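Local coordinates for agmatine ureohydrolase (Thermoplasma volcanium GSS1, PDB 3PZL), which probably hydrolyses agmatine to putrescine and urea, as agmatinases of the arginase family do, and binds two manganese ions per subunit, at residues Phe40-Asp45 with Pro117-Gly122; Gly122-Thr127 with Asp269-Ser274; Leu140-Ala145 with Ile176-Ile181. One frame throughout, in Å; residues are numbered along the deposited sequence.

Contact 1. Residues Phe40-Asp45 with Pro117-Gly122; sequences FGIPFD and PIMLGG
The ring of Phe-40 turns one face to the backbone of strand 117-121. Over that face, offset toward its rim, sit Ile-118 O and Met-119 CA; the latter is 4.3 Å from the centroid of the Phe-40 ring and only 15° off its normal, a CH-pi contact. In the plane of the ring, at its edge, come Pro-117 CB, 3.9 Å from Phe-40 CE1, and Ile-42 CD1 from the same strand as the ring. What brings the ring here is chi1 of 61°, which sets CG between the backbone N and the carbonyl carbon and folds the phenyl back toward the neighbouring strand. Phe-20 of a second subunit meets the same ring with the planes steeply inclined.

Met-119, a selenomethionine, crosses the ring obliquely. Its CG is 3.6 Å from Phe-40 CE2; CG anti to the backbone N and an extended chain carry SE past the rim of the ring, 66° off the ring normal, an oblique Met-aromatic contact. SE also meets the tip of Ile-42, with CD1 at 3.6 Å.

Below these side chains the two backbones are zipped in parallel. Phe-40 N gives to Ile-118 O, Leu-120 N to Phe-40 O, and Ile-42 N to Leu-120 O at 2.8 Å. Ile-42 O accepts two weak bonds, from Gly-122 N and from Phe-44 N, the latter closing an inverse gamma turn centred on Pro-43. Helix 96-112 packs on Ile-42 and Pro-117, while helix 281-303 packs on Ile-118. Two neighbouring parallel strands between layers of helices, running out into loops at their C-terminal ends, are characteristic of the three-layer alpha/beta/alpha fold of the arginase family.

Contact 2. Residues Gly122-Thr127 with Asp269-Ser274; sequences GEHSIT and DIVEFS. With MN (manganese (II) ion), chain F.
Thr-127 and Asp-269 make a polar side-chain contact, crossing at about a right angle. Thr-127 OG1 donates to Asp-269 OD2 at 2.8 Å, arriving on the syn side but 34° out of the carboxylate plane. That oxygen also bonds Tyr-225 OH, while Asp-269 OD1 bonds Ser-227 OG, so both carboxylate oxygens are engaged in a buried network. Ser-227 OG reaches Thr-127 OG1 and His-124 NE2 as well, and this second-shell hydroxyl ties the far side of the imidazole to the same network. Nearer the loop, Glu-272 N donates to Gly-122 O at 2.7 Å. Glu-272 OE2 lies close to His-124 N, but its position is doubtful. Within the loop itself, Ser-125 OG donates to Glu-123 OE1 at 3.0 Å. The other oxygen of that carboxylate, OE2, is taken by Ser-48 OG.

Metal binding falls to the other ring nitrogen: His-124 ND1 is 2.4 Å from one manganese, whose shell is completed by Asp-144, Asp-148 and Asp-229. This is the arginase-family arrangement, in which loops following the C-terminal ends of parallel strands carry the metal ligands. His-124 stands in the loop after strand 116-121, and CG anti to its backbone N (chi1 -157°) swings the imidazole out toward the ion.

Apolar contacts centre on Val-271, whose two methyls part ways. CG2 rests over the His-124 ring, 3.9 Å from its centroid and 28° off the normal. CG1 meets Ile-126 CD1 at 3.9 Å, the two side chains sliding past each other in opposite directions.

Contact 3. Residues Leu140-Ala145 with Ile176-Ile181; sequences LVIVDA and ITSIGI. With MN (manganese (II) ion), chain G; MN (manganese (II) ion), chain F.
Asp-144 and Ser-178 both hold their side-chain heads anti to the backbone N: CG of Asp-144 at chi1 -160° and OG of Ser-178 at -167°. Ser-178 OG is thereby turned against the neighbouring strand, 3.4 Å from Ile-142 CB and 4.0 Å from Asp-144 CB, while the Asp-144 carboxylate extends to the two manganese ions. Further back on the same side of the sheet, Leu-140 and Ile-176 lie side by side, their CD2 and CG2 methyls 4.2 Å apart.

Parallel backbone bonds join strands 140-143 and 176-180, the flanks of a beta-alpha-beta unit whose crossover contains helix 163-171. Thr-177 N gives to Leu-140 O, Ile-142 N to Thr-177 O and Ile-179 N to Ile-142 O. The last bond, Asp-144 N to Ile-179 O at 2.9 Å, pins the metal ligand just past its strand.

Asp-144 OD1 binds one manganese at 2.4 Å and also accepts His-146 N; OD2 binds the other ion at 2.6 Å. One carboxylate therefore bridges the pair, consistent with the binuclear centre that activates a water-derived nucleophile in the arginase family.

Overall arrangement
Following the chain from the N terminus, strand 37-42 comes first; contact 1 closes a loop from it, through strand 84-90 and helix 96-112, to strand 116-121. Contact 2 opens at once, sharing Gly-122, and does not close until the chain returns at 269-274, the end of strand 265-271 and the loop after it. Contact 3 is nested inside that long loop, joining 140-145 to 176-181 across a crossover containing helix 163-171. Contacts 1 and 2 are in series and touch, since strand 116-121 lies between 37-42 and 265-271. Contact 3 ties strands further across the same sheet, its centre about 13 Å from that of contact 2. Those two meet at a shared manganese, whereas contacts 1 and 3 do not touch.

Contact 1. Residues Phe40-Asp45 with Pro117-Gly122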
ATOM      1  N   PHE B  40      -9.661  -1.609  27.924  1.00 50.98           N
ATOM      2  CA  PHE B  40      -8.271  -1.237  28.071  1.00 51.21           C
ATOM      3  C   PHE B  40      -7.374  -1.968  27.084  1.00 50.77           C
ATOM      4  O   PHE B  40      -7.628  -3.107  26.716  1.00 49.69           O
ATOM      5  CB  PHE B  40      -7.786  -1.432  29.523  1.00 52.40           C
ATOM      6  CG  PHE B  40      -7.869  -2.849  30.017  1.00 52.11           C
ATOM      7  CD1 PHE B  40      -9.003  -3.307  30.664  1.00 51.26           C
ATOM      8  CD2 PHE B  40      -6.802  -3.722  29.832  1.00 51.15           C
ATOM      9  CE1 PHE B  40      -9.075  -4.621  31.107  1.00 50.77           C
ATOM     10  CE2 PHE B  40      -6.869  -5.016  30.281  1.00 50.41           C
ATOM     11  CZ  PHE B  40      -8.000  -5.469  30.919  1.00 50.43           C
ATOM     12  N   GLY B  41      -6.321  -1.281  26.666  1.00 50.87           N
ATOM     13  CA  GLY B  41      -5.398  -1.824  25.714  1.00 50.36           C
ATOM     14  C   GLY B  41      -4.110  -2.288  26.330  1.00 51.26           C
ATOM     15  O   GLY B  41      -3.618  -1.713  27.300  1.00 51.53           O
ATOM     16  N   ILE B  42      -3.552  -3.336  25.736  1.00 51.86           N
ATOM     17  CA  ILE B  42      -2.256  -3.857  26.122  1.00 52.41           C
ATOM     18  C   ILE B  42      -1.443  -4.062  24.839  1.00 52.48           C
ATOM     19  O   ILE B  42      -1.653  -5.016  24.117  1.00 52.69           O
ATOM     20  CB  ILE B  42      -2.466  -5.140  26.962  1.00 52.99           C
ATOM     21  CG1 ILE B  42      -2.918  -4.720  28.364  1.00 53.33           C
ATOM     22  CG2 ILE B  42      -1.211  -6.028  27.020  1.00 52.69           C
ATOM     23  CD1 ILE B  42      -3.577  -5.779  29.119  1.00 55.87           C
ATOM     24  N   PRO B  43      -0.535  -3.134  24.529  1.00 52.80           N
ATOM     25  CA  PRO B  43       0.188  -3.162  23.271  1.00 52.62           C
ATOM     26  C   PRO B  43       1.426  -4.042  23.322  1.00 53.23           C
ATOM     27  O   PRO B  43       2.552  -3.537  23.334  1.00 53.77           O
ATOM     28  CB  PRO B  43       0.582  -1.694  23.062  1.00 52.16           C
ATOM     29  CG  PRO B  43       0.353  -1.016  24.367  1.00 52.49           C
ATOM     30  CD  PRO B  43      -0.132  -1.993  25.361  1.00 53.33           C
ATOM     31  N   PHE B  44       1.231  -5.348  23.357  1.00 53.93           N
ATOM     32  CA  PHE B  44       2.363  -6.253  23.507  1.00 54.98           C
ATOM     33  C   PHE B  44       2.416  -7.276  22.388  1.00 55.71           C
ATOM     34  O   PHE B  44       1.406  -7.819  21.966  1.00 54.71           O
ATOM     35  CB  PHE B  44       2.377  -6.941  24.867  1.00 54.61           C
ATOM     36  CG  PHE B  44       3.419  -7.999  24.976  1.00 55.10           C
ATOM     37  CD1 PHE B  44       4.710  -7.664  25.339  1.00 55.54           C
ATOM     38  CD2 PHE B  44       3.115  -9.334  24.705  1.00 54.62           C
ATOM     39  CE1 PHE B  44       5.679  -8.631  25.444  1.00 56.13           C
ATOM     40  CE2 PHE B  44       4.078 -10.300  24.804  1.00 55.19           C
ATOM     41  CZ  PHE B  44       5.361  -9.948  25.175  1.00 56.34           C
ATOM     42  N   ASP B  45       3.629  -7.587  21.960  1.00 57.71           N
ATOM     43  CA  ASP B  45       3.823  -8.130  20.631  1.00 58.57           C
ATOM     44  C   ASP B  45       5.018  -9.042  20.566  1.00 58.78           C
ATOM     45  O   ASP B  45       5.212  -9.736  19.565  1.00 58.64           O
ATOM     46  CB  ASP B  45       4.125  -6.946  19.712  1.00 58.58           C
ATOM     47  CG  ASP B  45       3.648  -7.173  18.355  1.00 61.90           C
ATOM     48  OD1 ASP B  45       3.335  -8.367  18.083  1.00 66.18           O
ATOM     49  OD2 ASP B  45       3.587  -6.184  17.562  1.00 63.64           O
ATOM     50  N   PRO B 117     -14.187  -6.565  32.392  1.00 52.62           N
ATOM     51  CA  PRO B 117     -12.989  -6.187  31.654  1.00 52.39           C
ATOM     52  C   PRO B 117     -13.073  -6.547  30.165  1.00 51.45           C
ATOM     53  O   PRO B 117     -13.374  -7.685  29.836  1.00 51.06           O
ATOM     54  CB  PRO B 117     -11.878  -6.995  32.353  1.00 52.56           C
ATOM     55  CG  PRO B 117     -12.570  -8.137  32.969  1.00 52.77           C
ATOM     56  CD  PRO B 117     -13.906  -7.608  33.399  1.00 52.94           C
ATOM     57  N   ILE B 118     -12.815  -5.575  29.290  1.00 50.86           N
ATOM     58  CA  ILE B 118     -12.705  -5.844  27.860  1.00 50.06           C
ATOM     59  C   ILE B 118     -11.289  -5.528  27.431  1.00 50.61           C
ATOM     60  O   ILE B 118     -10.920  -4.357  27.273  1.00 51.67           O
ATOM     61  CB  ILE B 118     -13.692  -5.012  27.041  1.00 49.40           C
ATOM     62  CG1 ILE B 118     -15.123  -5.292  27.512  1.00 49.07           C
ATOM     63  CG2 ILE B 118     -13.527  -5.309  25.549  1.00 47.38           C
ATOM     64  CD1 ILE B 118     -16.119  -4.438  26.836  1.00 47.81           C
HETATM   65  N   MSE B 119     -10.487  -6.564  27.236  1.00 50.01           N
HETATM   66  CA  MSE B 119      -9.101  -6.347  26.965  1.00 50.39           C
HETATM   67  C   MSE B 119      -8.777  -6.368  25.475  1.00 50.23           C
HETATM   68  O   MSE B 119      -8.883  -7.375  24.810  1.00 49.57           O
HETATM   69  CB  MSE B 119      -8.268  -7.338  27.721  1.00 50.64           C
HETATM   70  CG  MSE B 119      -6.827  -7.232  27.433  1.00 54.87           C
HETATM   71 SE   MSE B 119      -5.874  -8.502  28.549  1.00 70.81          SE
HETATM   72  CE  MSE B 119      -6.711 -10.186  27.965  1.00 61.81           C
ATOM     73  N   LEU B 120      -8.400  -5.207  24.960  1.00 50.31           N
ATOM     74  CA  LEU B 120      -7.902  -5.103  23.616  1.00 50.13           C
ATOM     75  C   LEU B 120      -6.409  -5.331  23.669  1.00 50.59           C
ATOM     76  O   LEU B 120      -5.676  -4.631  24.406  1.00 51.77           O
ATOM     77  CB  LEU B 120      -8.172  -3.706  23.041  1.00 49.66           C
ATOM     78  CG  LEU B 120      -9.618  -3.268  23.019  1.00 49.36           C
ATOM     79  CD1 LEU B 120      -9.748  -1.988  22.190  1.00 47.43           C
ATOM     80  CD2 LEU B 120     -10.459  -4.420  22.447  1.00 47.47           C
ATOM     81  N   GLY B 121      -5.941  -6.274  22.868  1.00 49.42           N
ATOM     82  CA  GLY B 121      -4.557  -6.572  22.910  1.00 49.49           C
ATOM     83  C   GLY B 121      -3.851  -6.492  21.594  1.00 49.02           C
ATOM     84  O   GLY B 121      -4.388  -5.998  20.615  1.00 47.76           O
ATOM     85  N   GLY B 122      -2.596  -6.919  21.649  1.00 49.45           N
ATOM     86  CA  GLY B 122      -1.872  -7.369  20.515  1.00 50.98           C
ATOM     87  C   GLY B 122      -1.973  -8.886  20.593  1.00 52.00           C
ATOM     88  O   GLY B 122      -3.039  -9.460  20.259  1.00 52.01           O
TER

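Contact 2. Residues Gly122-Thr127 with Asp269-Ser274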
ATOM      1  N   GLY B 122      -2.596  -6.919  21.649  1.00 49.45           N
ATOM      2  CA  GLY B 122      -1.872  -7.369  20.515  1.00 50.98           C
ATOM      3  C   GLY B 122      -1.973  -8.886  20.593  1.00 52.00           C
ATOM      4  O   GLY B 122      -3.039  -9.460  20.259  1.00 52.01           O
ATOM      5  N   GLU B 123      -0.892  -9.528  21.050  1.00 52.34           N
ATOM      6  CA  GLU B 123      -0.786 -11.002  21.067  1.00 53.50           C
ATOM      7  C   GLU B 123      -1.822 -11.679  21.926  1.00 53.61           C
ATOM      8  O   GLU B 123      -2.518 -11.025  22.708  1.00 53.83           O
ATOM      9  CB  GLU B 123       0.544 -11.458  21.619  1.00 54.45           C
ATOM     10  CG  GLU B 123       1.689 -11.183  20.770  1.00 55.82           C
ATOM     11  CD  GLU B 123       2.941 -11.716  21.369  1.00 59.29           C
ATOM     12  OE1 GLU B 123       2.917 -12.175  22.538  1.00 57.83           O
ATOM     13  OE2 GLU B 123       3.957 -11.672  20.653  1.00 63.17           O
ATOM     14  N   HIS B 124      -1.891 -13.000  21.777  1.00 53.41           N
ATOM     15  CA  HIS B 124      -2.847 -13.829  22.502  1.00 54.27           C
ATOM     16  C   HIS B 124      -2.327 -14.191  23.884  1.00 55.36           C
ATOM     17  O   HIS B 124      -3.091 -14.607  24.749  1.00 56.41           O
ATOM     18  CB  HIS B 124      -3.181 -15.107  21.725  1.00 53.31           C
ATOM     19  CG  HIS B 124      -4.494 -15.705  22.094  1.00 51.93           C
ATOM     20  ND1 HIS B 124      -5.063 -16.752  21.375  1.00 51.76           N
ATOM     21  CD2 HIS B 124      -5.362 -15.390  23.098  1.00 48.78           C
ATOM     22  CE1 HIS B 124      -6.217 -17.071  21.941  1.00 51.98           C
ATOM     23  NE2 HIS B 124      -6.415 -16.269  22.993  1.00 49.88           N
ATOM     24  N   SER B 125      -1.038 -14.022  24.111  1.00 55.63           N
ATOM     25  CA  SER B 125      -0.491 -14.460  25.371  1.00 56.69           C
ATOM     26  C   SER B 125      -0.911 -13.563  26.518  1.00 56.28           C
ATOM     27  O   SER B 125      -0.748 -13.943  27.666  1.00 57.98           O
ATOM     28  CB  SER B 125       1.020 -14.553  25.305  1.00 57.28           C
ATOM     29  OG  SER B 125       1.567 -13.291  24.952  1.00 60.71           O
ATOM     30  N   ILE B 126      -1.471 -12.395  26.240  1.00 54.64           N
ATOM     31  CA  ILE B 126      -1.993 -11.583  27.321  1.00 53.89           C
ATOM     32  C   ILE B 126      -3.172 -12.234  28.039  1.00 54.15           C
ATOM     33  O   ILE B 126      -3.447 -11.910  29.194  1.00 54.81           O
ATOM     34  CB  ILE B 126      -2.372 -10.211  26.844  1.00 53.35           C
ATOM     35  CG1 ILE B 126      -3.457 -10.275  25.772  1.00 52.40           C
ATOM     36  CG2 ILE B 126      -1.145  -9.508  26.299  1.00 54.69           C
ATOM     37  CD1 ILE B 126      -4.003  -8.928  25.350  1.00 49.00           C
ATOM     38  N   THR B 127      -3.867 -13.134  27.330  1.00 53.69           N
ATOM     39  CA  THR B 127      -5.024 -13.896  27.836  1.00 53.28           C
ATOM     40  C   THR B 127      -4.674 -14.748  29.052  1.00 53.86           C
ATOM     41  O   THR B 127      -5.434 -14.822  29.992  1.00 54.05           O
ATOM     42  CB  THR B 127      -5.648 -14.761  26.709  1.00 52.18           C
ATOM     43  OG1 THR B 127      -6.309 -13.900  25.796  1.00 51.47           O
ATOM     44  CG2 THR B 127      -6.676 -15.700  27.212  1.00 52.23           C
ATOM     45  N   ASP B 269     -12.003 -10.509  25.487  1.00 48.56           N
ATOM     46  CA  ASP B 269     -10.852  -9.936  24.802  1.00 48.46           C
ATOM     47  C   ASP B 269     -10.782 -10.202  23.308  1.00 47.97           C
ATOM     48  O   ASP B 269     -11.448 -11.116  22.802  1.00 48.55           O
ATOM     49  CB  ASP B 269      -9.541 -10.297  25.487  1.00 49.20           C
ATOM     50  CG  ASP B 269      -9.127 -11.737  25.287  1.00 50.69           C
ATOM     51  OD1 ASP B 269      -9.385 -12.337  24.235  1.00 50.56           O
ATOM     52  OD2 ASP B 269      -8.504 -12.269  26.216  1.00 53.38           O
ATOM     53  N   ILE B 270     -10.003  -9.372  22.607  1.00 46.94           N
ATOM     54  CA  ILE B 270      -9.826  -9.456  21.149  1.00 45.92           C
ATOM     55  C   ILE B 270      -8.344  -9.285  20.857  1.00 45.56           C
ATOM     56  O   ILE B 270      -7.744  -8.343  21.347  1.00 45.92           O
ATOM     57  CB  ILE B 270     -10.663  -8.380  20.381  1.00 45.54           C
ATOM     58  CG1 ILE B 270     -12.129  -8.401  20.847  1.00 45.83           C
ATOM     59  CG2 ILE B 270     -10.578  -8.579  18.855  1.00 42.35           C
ATOM     60  CD1 ILE B 270     -12.953  -7.186  20.465  1.00 44.83           C
ATOM     61  N   VAL B 271      -7.754 -10.196  20.089  1.00 44.71           N
ATOM     62  CA  VAL B 271      -6.314 -10.247  19.955  1.00 44.34           C
ATOM     63  C   VAL B 271      -5.821 -10.781  18.619  1.00 44.54           C
ATOM     64  O   VAL B 271      -6.538 -11.425  17.882  1.00 44.96           O
ATOM     65  CB  VAL B 271      -5.670 -11.114  21.072  1.00 44.78           C
ATOM     66  CG1 VAL B 271      -6.015 -10.581  22.446  1.00 44.35           C
ATOM     67  CG2 VAL B 271      -6.081 -12.598  20.931  1.00 44.76           C
ATOM     68  N   GLU B 272      -4.557 -10.537  18.338  1.00 45.60           N
ATOM     69  CA  GLU B 272      -3.833 -11.174  17.225  1.00 46.17           C
ATOM     70  C   GLU B 272      -4.231 -10.692  15.843  1.00 45.82           C
ATOM     71  O   GLU B 272      -4.166 -11.485  14.885  1.00 46.40           O
ATOM     72  CB  GLU B 272      -3.895 -12.708  17.267  1.00 44.85           C
ATOM     73  CG  GLU B 272      -3.213 -13.346  18.451  1.00 48.00           C
ATOM     74  CD  GLU B 272      -1.703 -13.327  18.335  1.00 52.45           C
ATOM     75  OE1 GLU B 272      -1.227 -13.198  17.185  1.00 57.76           O
ATOM     76  OE2 GLU B 272      -0.982 -13.427  19.369  1.00 52.27           O
ATOM     77  N   PHE B 273      -4.626  -9.424  15.722  1.00 44.77           N
ATOM     78  CA  PHE B 273      -4.646  -8.806  14.383  1.00 44.82           C
ATOM     79  C   PHE B 273      -3.729  -7.584  14.317  1.00 44.64           C
ATOM     80  O   PHE B 273      -3.384  -7.034  15.346  1.00 44.83           O
ATOM     81  CB  PHE B 273      -6.069  -8.510  13.877  1.00 43.91           C
ATOM     82  CG  PHE B 273      -6.595  -7.175  14.262  1.00 42.57           C
ATOM     83  CD1 PHE B 273      -7.204  -6.980  15.499  1.00 42.45           C
ATOM     84  CD2 PHE B 273      -6.506  -6.099  13.363  1.00 42.93           C
ATOM     85  CE1 PHE B 273      -7.701  -5.728  15.850  1.00 41.63           C
ATOM     86  CE2 PHE B 273      -6.992  -4.858  13.678  1.00 40.45           C
ATOM     87  CZ  PHE B 273      -7.587  -4.667  14.940  1.00 42.63           C
ATOM     88  N   SER B 274      -3.324  -7.204  13.109  1.00 44.39           N
ATOM     89  CA  SER B 274      -2.352  -6.168  12.920  1.00 45.13           C
ATOM     90  C   SER B 274      -2.771  -5.155  11.879  1.00 45.16           C
ATOM     91  O   SER B 274      -2.721  -5.456  10.681  1.00 44.28           O
ATOM     92  CB  SER B 274      -1.032  -6.759  12.481  1.00 45.50           C
ATOM     93  OG  SER B 274      -0.075  -5.695  12.336  1.00 49.04           O
TER
HETATM   94 MN    MN F 314      -3.573 -17.762  19.765  1.00 56.27          MN

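Contact 3. Residues Leu140-Ala145 with Ile176-Ile181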
ATOM      1  N   LEU B 140     -13.689 -21.272  29.946  1.00 59.99           N
ATOM      2  CA  LEU B 140     -13.015 -20.462  28.951  1.00 58.12           C
ATOM      3  C   LEU B 140     -13.451 -20.869  27.551  1.00 56.97           C
ATOM      4  O   LEU B 140     -13.379 -22.046  27.200  1.00 56.54           O
ATOM      5  CB  LEU B 140     -11.502 -20.616  29.094  1.00 58.40           C
ATOM      6  CG  LEU B 140     -10.584 -19.853  28.112  1.00 57.52           C
ATOM      7  CD1 LEU B 140     -10.634 -18.366  28.319  1.00 55.84           C
ATOM      8  CD2 LEU B 140      -9.162 -20.334  28.230  1.00 56.53           C
ATOM      9  N   VAL B 141     -13.915 -19.889  26.765  1.00 55.51           N
ATOM     10  CA  VAL B 141     -14.344 -20.151  25.385  1.00 54.25           C
ATOM     11  C   VAL B 141     -13.514 -19.355  24.397  1.00 53.57           C
ATOM     12  O   VAL B 141     -13.612 -18.132  24.344  1.00 53.15           O
ATOM     13  CB  VAL B 141     -15.835 -19.859  25.129  1.00 53.89           C
ATOM     14  CG1 VAL B 141     -16.198 -20.357  23.755  1.00 52.78           C
ATOM     15  CG2 VAL B 141     -16.732 -20.539  26.185  1.00 53.19           C
ATOM     16  N   ILE B 142     -12.721 -20.076  23.608  1.00 52.87           N
ATOM     17  CA  ILE B 142     -11.753 -19.478  22.726  1.00 52.81           C
ATOM     18  C   ILE B 142     -12.127 -19.599  21.237  1.00 52.84           C
ATOM     19  O   ILE B 142     -12.493 -20.684  20.765  1.00 52.76           O
ATOM     20  CB  ILE B 142     -10.352 -20.101  22.942  1.00 53.16           C
ATOM     21  CG1 ILE B 142      -9.988 -20.118  24.427  1.00 52.57           C
ATOM     22  CG2 ILE B 142      -9.310 -19.339  22.119  1.00 52.89           C
ATOM     23  CD1 ILE B 142      -8.608 -20.572  24.723  1.00 50.03           C
ATOM     24  N   VAL B 143     -12.037 -18.481  20.512  1.00 52.08           N
ATOM     25  CA  VAL B 143     -12.155 -18.500  19.060  1.00 50.81           C
ATOM     26  C   VAL B 143     -10.765 -18.351  18.540  1.00 50.72           C
ATOM     27  O   VAL B 143     -10.083 -17.402  18.895  1.00 49.48           O
ATOM     28  CB  VAL B 143     -12.952 -17.324  18.536  1.00 50.35           C
ATOM     29  CG1 VAL B 143     -12.784 -17.214  17.006  1.00 49.36           C
ATOM     30  CG2 VAL B 143     -14.415 -17.453  18.937  1.00 49.25           C
ATOM     31  N   ASP B 144     -10.340 -19.298  17.703  1.00 52.05           N
ATOM     32  CA  ASP B 144      -8.924 -19.389  17.230  1.00 52.74           C
ATOM     33  C   ASP B 144      -8.779 -20.357  16.040  1.00 52.20           C
ATOM     34  O   ASP B 144      -9.511 -21.329  15.955  1.00 52.90           O
ATOM     35  CB  ASP B 144      -7.975 -19.801  18.384  1.00 53.03           C
ATOM     36  CG  ASP B 144      -6.506 -19.452  18.099  1.00 55.39           C
ATOM     37  OD1 ASP B 144      -6.096 -19.686  16.940  1.00 56.07           O
ATOM     38  OD2 ASP B 144      -5.751 -18.940  19.001  1.00 55.65           O
ATOM     39  N   ALA B 145      -7.854 -20.072  15.130  1.00 51.84           N
ATOM     40  CA  ALA B 145      -7.503 -20.987  14.024  1.00 52.26           C
ATOM     41  C   ALA B 145      -6.487 -22.057  14.427  1.00 53.26           C
ATOM     42  O   ALA B 145      -6.380 -23.079  13.759  1.00 53.37           O
ATOM     43  CB  ALA B 145      -6.973 -20.233  12.812  1.00 51.01           C
ATOM     44  N   ILE B 176     -12.220 -25.787  29.323  1.00 61.61           N
ATOM     45  CA  ILE B 176     -11.738 -25.010  28.173  1.00 59.68           C
ATOM     46  C   ILE B 176     -12.242 -25.579  26.842  1.00 58.82           C
ATOM     47  O   ILE B 176     -12.154 -26.773  26.595  1.00 59.52           O
ATOM     48  CB  ILE B 176     -10.167 -24.977  28.141  1.00 60.13           C
ATOM     49  CG1 ILE B 176      -9.587 -24.325  29.407  1.00 60.34           C
ATOM     50  CG2 ILE B 176      -9.626 -24.264  26.887  1.00 59.43           C
ATOM     51  CD1 ILE B 176      -8.134 -24.643  29.672  1.00 61.21           C
ATOM     52  N   THR B 177     -12.741 -24.699  25.985  1.00 57.59           N
ATOM     53  CA  THR B 177     -13.156 -25.014  24.634  1.00 56.67           C
ATOM     54  C   THR B 177     -12.499 -24.020  23.689  1.00 56.16           C
ATOM     55  O   THR B 177     -12.384 -22.841  24.008  1.00 56.36           O
ATOM     56  CB  THR B 177     -14.637 -24.753  24.507  1.00 56.69           C
ATOM     57  OG1 THR B 177     -15.281 -25.168  25.720  1.00 58.67           O
ATOM     58  CG2 THR B 177     -15.234 -25.450  23.282  1.00 54.95           C
ATOM     59  N   SER B 178     -12.106 -24.466  22.504  1.00 55.91           N
ATOM     60  CA  SER B 178     -11.543 -23.552  21.502  1.00 55.12           C
ATOM     61  C   SER B 178     -12.094 -23.859  20.117  1.00 54.61           C
ATOM     62  O   SER B 178     -11.962 -24.972  19.634  1.00 55.66           O
ATOM     63  CB  SER B 178     -10.026 -23.649  21.504  1.00 55.31           C
ATOM     64  OG  SER B 178      -9.454 -22.587  20.780  1.00 55.79           O
ATOM     65  N   ILE B 179     -12.728 -22.878  19.492  1.00 53.83           N
ATOM     66  CA  ILE B 179     -13.475 -23.096  18.264  1.00 53.58           C
ATOM     67  C   ILE B 179     -12.874 -22.452  17.024  1.00 53.44           C
ATOM     68  O   ILE B 179     -12.406 -21.294  17.056  1.00 52.99           O
ATOM     69  CB  ILE B 179     -14.907 -22.564  18.406  1.00 53.44           C
ATOM     70  CG1 ILE B 179     -15.611 -23.257  19.563  1.00 54.41           C
ATOM     71  CG2 ILE B 179     -15.693 -22.791  17.114  1.00 53.15           C
ATOM     72  CD1 ILE B 179     -17.073 -22.891  19.667  1.00 57.00           C
ATOM     73  N   GLY B 180     -12.921 -23.191  15.917  1.00 53.80           N
ATOM     74  CA  GLY B 180     -12.451 -22.682  14.618  1.00 53.17           C
ATOM     75  C   GLY B 180     -11.133 -23.296  14.185  1.00 53.53           C
ATOM     76  O   GLY B 180     -10.672 -23.081  13.067  1.00 53.25           O
ATOM     77  N   ILE B 181     -10.532 -24.086  15.068  1.00 54.22           N
ATOM     78  CA  ILE B 181      -9.164 -24.564  14.847  1.00 54.61           C
ATOM     79  C   ILE B 181      -9.000 -25.403  13.552  1.00 53.69           C
ATOM     80  O   ILE B 181      -9.881 -26.151  13.181  1.00 51.89           O
ATOM     81  CB  ILE B 181      -8.555 -25.270  16.126  1.00 55.57           C
ATOM     82  CG1 ILE B 181      -9.026 -26.694  16.230  1.00 56.11           C
ATOM     83  CG2 ILE B 181      -8.834 -24.485  17.435  1.00 55.47           C
ATOM     84  CD1 ILE B 181      -8.129 -27.586  15.472  1.00 58.80           C
TER
HETATM   85 MN    MN G 315      -4.352 -18.116  16.608  1.00 63.35          MN
HETATM   86 MN    MN F 314      -3.573 -17.762  19.765  1.00 56.27          MN